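Local coordinates for lipid-transfer protein (Thermomonospora curvata, PDB 6OK1) that is a thiolase-fold protein of the lipid-transfer type, whose own activity is not established, and which carries a bound sodium ion, at residues G42-P45 against S46-D49; I62-A65 against R66-I70. All coordinates share one frame; numbering follows the deposited sequence.

Contact 1 of 2, residues G42-P45 against S46-D49. With NA (sodium ion), chain E.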
loop_
_atom_site.group_PDB
_atom_site.type_symbol
_atom_site.label_atom_id
_atom_site.label_comp_id
_atom_site.label_asym_id
_atom_site.label_seq_id
_atom_site.Cartn_x
_atom_site.Cartn_y
_atom_site.Cartn_z
ATOM N N GLY A 42 20.337 10.028 -16.929
ATOM C CA GLY A 42 21.068 11.276 -17.031
ATOM C C GLY A 42 20.567 12.360 -16.114
ATOM O O GLY A 42 20.680 13.543 -16.450
ATOM N N LEU A 43 20.000 11.988 -14.968
ATOM C CA LEU A 43 19.433 12.915 -14.000
ATOM C C LEU A 43 20.210 12.845 -12.679
ATOM O O LEU A 43 21.175 12.082 -12.525
ATOM C CB LEU A 43 17.947 12.611 -13.774
ATOM C CG LEU A 43 16.997 12.778 -14.969
ATOM C CD1 LEU A 43 15.574 12.248 -14.644
ATOM C CD2 LEU A 43 16.928 14.229 -15.376
ATOM N N GLU A 44 19.801 13.701 -11.747
ATOM C CA GLU A 44 20.335 13.784 -10.395
ATOM C C GLU A 44 19.244 13.440 -9.387
ATOM O O GLU A 44 18.068 13.663 -9.665
ATOM C CB GLU A 44 20.859 15.190 -10.085
ATOM C CG GLU A 44 22.065 15.617 -10.935
ATOM C CD GLU A 44 23.352 14.909 -10.543
ATOM O OE1 GLU A 44 23.322 14.064 -9.627
ATOM O OE2 GLU A 44 24.399 15.198 -11.157
ATOM N N PRO A 45 19.600 12.932 -8.199
ATOM C CA PRO A 45 18.544 12.593 -7.212
ATOM C C PRO A 45 17.610 13.747 -6.874
ATOM O O PRO A 45 16.410 13.508 -6.716
ATOM C CB PRO A 45 19.346 12.130 -5.990
ATOM C CG PRO A 45 20.619 11.574 -6.558
ATOM C CD PRO A 45 20.923 12.440 -7.768
ATOM N N SER A 46 18.115 14.989 -6.775
ATOM C CA SER A 46 17.272 16.144 -6.471
ATOM C C SER A 46 16.227 16.408 -7.547
ATOM O O SER A 46 15.262 17.143 -7.292
ATOM C CB SER A 46 18.141 17.397 -6.287
ATOM O OG SER A 46 18.885 17.626 -7.470
ATOM N N ASP A 47 16.394 15.836 -8.738
ATOM C CA ASP A 47 15.380 15.970 -9.778
ATOM C C ASP A 47 14.114 15.159 -9.469
ATOM O O ASP A 47 13.039 15.494 -9.978
ATOM C CB ASP A 47 15.944 15.529 -11.129
ATOM C CG ASP A 47 17.082 16.413 -11.611
ATOM O OD1 ASP A 47 17.019 17.625 -11.356
ATOM O OD2 ASP A 47 18.024 15.893 -12.243
ATOM N N VAL A 48 14.223 14.113 -8.652
ATOM C CA VAL A 48 13.112 13.186 -8.393
ATOM C C VAL A 48 12.085 13.818 -7.469
ATOM O O VAL A 48 12.416 14.286 -6.375
ATOM C CB VAL A 48 13.640 11.878 -7.780
ATOM C CG1 VAL A 48 12.494 10.926 -7.457
ATOM C CG2 VAL A 48 14.611 11.212 -8.735
ATOM N N ASP A 49 10.816 13.797 -7.878
ATOM C CA ASP A 49 9.759 14.296 -7.007
ATOM C C ASP A 49 8.660 13.266 -6.776
ATOM O O ASP A 49 7.641 13.595 -6.147
ATOM C CB ASP A 49 9.177 15.610 -7.548
ATOM C CG ASP A 49 8.716 15.530 -8.981
ATOM O OD1 ASP A 49 8.697 14.432 -9.562
ATOM O OD2 ASP A 49 8.357 16.603 -9.536
HETATM NA NA NA E . 12.860 15.656 -4.514
HETATM O O HOH W 1 11.953 17.636 -5.690
HETATM O O HOH W 2 14.093 17.471 -3.917
#
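Two successive i to i+3 backbone bonds wind Glu-44 to Val-48 into a short 3-10 turn: Asp-47 N donates to Glu-44 O at 2.9 Å and Val-48 N to Pro-45 O at 3.0 Å, with N-H...O angles of 149° and 159°.

The side chain of Asp-47 folds back over the start of this turn. Its CG lies beside its own backbone N (chi1 -64°), which directs OD2 at the amide of Glu-44. The resulting bond from Glu-44 N to Asp-47 OD2 measures 2.9 Å and is nearly straight, although it meets the oxygen on its anti side and out of the carboxylate plane. Asp-47 thus holds Glu-44 twice, by a backbone donor and a side-chain acceptor, and ties the first amide of the turn to the residue three places on. Leu-43 passes obliquely along the same oxygen, with its CB 3.6 Å and its CD2 3.7 Å from Asp-47 OD2. The side chain of Glu-44 leads away, and the position of its end is doubtful. Val-48 CG2 lies 3.5 Å from Pro-45 O.

The turn delivers Val-48 O to a sodium ion, which Ile-70 and Glu-72 also bind through their carbonyl oxygens. It bridges helix 26-40, which ends in a Schellman motif at Gly-42, and strand 50-54. Pro-45 packs on Leu-35 and Val-48 on Ile-38 of that helix, while Leu-43 and Val-48 both reach Val-104 of strand 104-112.

Contact 2 of 2, residues I62-A65 against R66-I70. With NA (sodium ion), chain E.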
loop_
_atom_site.group_PDB
_atom_site.type_symbol
_atom_site.label_atom_id
_atom_site.label_comp_id
_atom_site.label_asym_id
_atom_site.label_seq_id
_atom_site.Cartn_x
_atom_site.Cartn_y
_atom_site.Cartn_z
ATOM N N ILE A 62 10.044 7.474 2.170
ATOM C CA ILE A 62 10.802 8.474 2.925
ATOM C C ILE A 62 12.196 7.968 3.269
ATOM O O ILE A 62 13.142 8.759 3.349
ATOM C CB ILE A 62 10.059 8.907 4.193
ATOM C CG1 ILE A 62 9.742 7.716 5.104
ATOM C CG2 ILE A 62 8.797 9.696 3.803
ATOM C CD1 ILE A 62 9.203 8.152 6.483
ATOM N N HIS A 63 12.347 6.668 3.498
ATOM C CA HIS A 63 13.669 6.139 3.813
ATOM C C HIS A 63 14.554 6.127 2.582
ATOM O O HIS A 63 15.732 6.500 2.649
ATOM C CB HIS A 63 13.535 4.741 4.412
ATOM C CG HIS A 63 12.926 4.758 5.776
ATOM N ND1 HIS A 63 13.439 5.539 6.792
ATOM C CD2 HIS A 63 11.828 4.154 6.280
ATOM C CE1 HIS A 63 12.691 5.392 7.873
ATOM N NE2 HIS A 63 11.711 4.549 7.593
ATOM N N VAL A 64 13.994 5.761 1.432
ATOM C CA VAL A 64 14.742 5.883 0.182
ATOM C C VAL A 64 15.124 7.342 -0.063
ATOM O O VAL A 64 16.265 7.656 -0.447
ATOM C CB VAL A 64 13.923 5.289 -0.987
ATOM C CG1 VAL A 64 14.589 5.561 -2.334
ATOM C CG2 VAL A 64 13.769 3.781 -0.778
ATOM N N ALA A 65 14.185 8.258 0.146
ATOM C CA ALA A 65 14.451 9.640 -0.225
ATOM C C ALA A 65 15.531 10.259 0.660
ATOM O O ALA A 65 16.387 10.987 0.160
ATOM C CB ALA A 65 13.173 10.460 -0.170
ATOM N N ARG A 66 15.499 10.021 1.976
ATOM C CA ARG A 66 16.490 10.678 2.825
ATOM C C ARG A 66 17.859 10.030 2.702
ATOM O O ARG A 66 18.877 10.689 2.961
ATOM C CB ARG A 66 16.038 10.707 4.286
ATOM C CG ARG A 66 16.059 9.389 5.035
ATOM C CD ARG A 66 15.674 9.584 6.522
ATOM N NE ARG A 66 16.699 10.350 7.239
ATOM C CZ ARG A 66 17.745 9.799 7.868
ATOM N NH1 ARG A 66 17.889 8.479 7.899
ATOM N NH2 ARG A 66 18.636 10.564 8.496
ATOM N N ASN A 67 17.921 8.779 2.259
ATOM C CA ASN A 67 19.217 8.139 2.047
ATOM C C ASN A 67 19.853 8.584 0.741
ATOM O O ASN A 67 21.073 8.750 0.676
ATOM C CB ASN A 67 19.056 6.613 2.057
ATOM C CG ASN A 67 19.194 6.024 3.451
ATOM O OD1 ASN A 67 20.290 5.679 3.862
ATOM N ND2 ASN A 67 18.090 5.915 4.178
ATOM N N THR A 68 19.056 8.740 -0.315
ATOM C CA THR A 68 19.588 8.998 -1.648
ATOM C C THR A 68 19.729 10.472 -1.988
ATOM O O THR A 68 20.347 10.784 -3.012
ATOM C CB THR A 68 18.711 8.363 -2.718
ATOM O OG1 THR A 68 17.378 8.905 -2.627
ATOM C CG2 THR A 68 18.700 6.855 -2.555
ATOM N N GLY A 69 19.167 11.375 -1.188
ATOM C CA GLY A 69 19.179 12.784 -1.533
ATOM C C GLY A 69 18.078 13.213 -2.473
ATOM O O GLY A 69 18.138 14.335 -3.004
ATOM N N ILE A 70 17.070 12.360 -2.685
ATOM C CA ILE A 70 15.878 12.752 -3.440
ATOM C C ILE A 70 15.143 13.882 -2.735
ATOM O O ILE A 70 14.509 14.731 -3.382
ATOM C CB ILE A 70 14.997 11.495 -3.655
ATOM C CG1 ILE A 70 15.619 10.645 -4.752
ATOM C CG2 ILE A 70 13.555 11.855 -3.973
ATOM C CD1 ILE A 70 15.031 9.242 -4.882
HETATM NA NA NA E . 12.860 15.656 -4.514
HETATM O O HOH W 3 16.028 6.361 7.335
HETATM O O HOH W 1 11.953 17.636 -5.690
HETATM O O HOH W 2 14.093 17.471 -3.917
#
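Arg-66, Asn-67 and Thr-68 each bond back by their backbone N to the carbonyl four residues earlier, which makes 62-68 ordinary alpha-helix. The fourth such bond, from Gly-69 N to Ala-65 O, is bent and weak, and marks where the helix runs out; Gly-69 has the positive phi (84°) that lets the chain turn off.

Side-chain donors double two of these bonds. Asn-67 ND2 reaches His-63 O at 2.9 Å, with the acceptor close to the plane of the amide, while Asn-67 N, at 3.2 Å, comes to the same oxygen from the opposite face. The hydroxyl of Thr-68 does likewise one residue on: OG1 donates to Val-64 O at 2.7 Å across the carbonyl plane from Thr-68 N. A chi1 of 59° swings OG1 back toward the preceding turn. The same hydroxyl oxygen also accepts a weak bond from Ile-70 N at 3.5 Å.

Charged and water-mediated contacts lie at Arg-66. Its CG sits 3.4 Å from Ile-62 O, and a bend at chi3 (-67°) brings NH1 to a water 2.9 Å away, lying in the guanidinium plane at its edge. That water also hydrogen-bonds His-63 ND1 at 2.8 Å, linking the two side chains. The main partner of the guanidinium is Asp-252 of the second subunit, a salt bridge to NE.

Apolar contact is lighter: Ile-70 sets its CB 4.1 Å from Ala-65 CB, with CD1 in loose apolar contact with Val-64 CG1. Both Val-64 and Ile-70 rest on Leu-51. The whole is the helix of a beta-alpha-beta crossover, from strand 50-54 to strand 75-79 in the N-terminal thiolase domain, and its exit presents Ile-70 O to a sodium ion.

Contacts 1 and 2 follow each other along the chain, separated by strand 50-54, and their centres are about 12 Å apart. They meet directly where the 3-10 turn faces the end of helix 61-68: Pro-45 CB lies 3.4 Å from Thr-68 O, and Pro-45 O lies 3.6 Å from Ile-70 CG1. The sodium ion joins the same two places. Val-48 O of contact 1 binds it at 2.4 Å and Ile-70 O of contact 2 at 2.2 Å. The carbonyl of Glu-72 and two waters complete the five ligands. The protein ligands of the ion are all backbone oxygens, and the two loops are joined by the metal as well as by direct packing, some 25 Å from the centre of the chain.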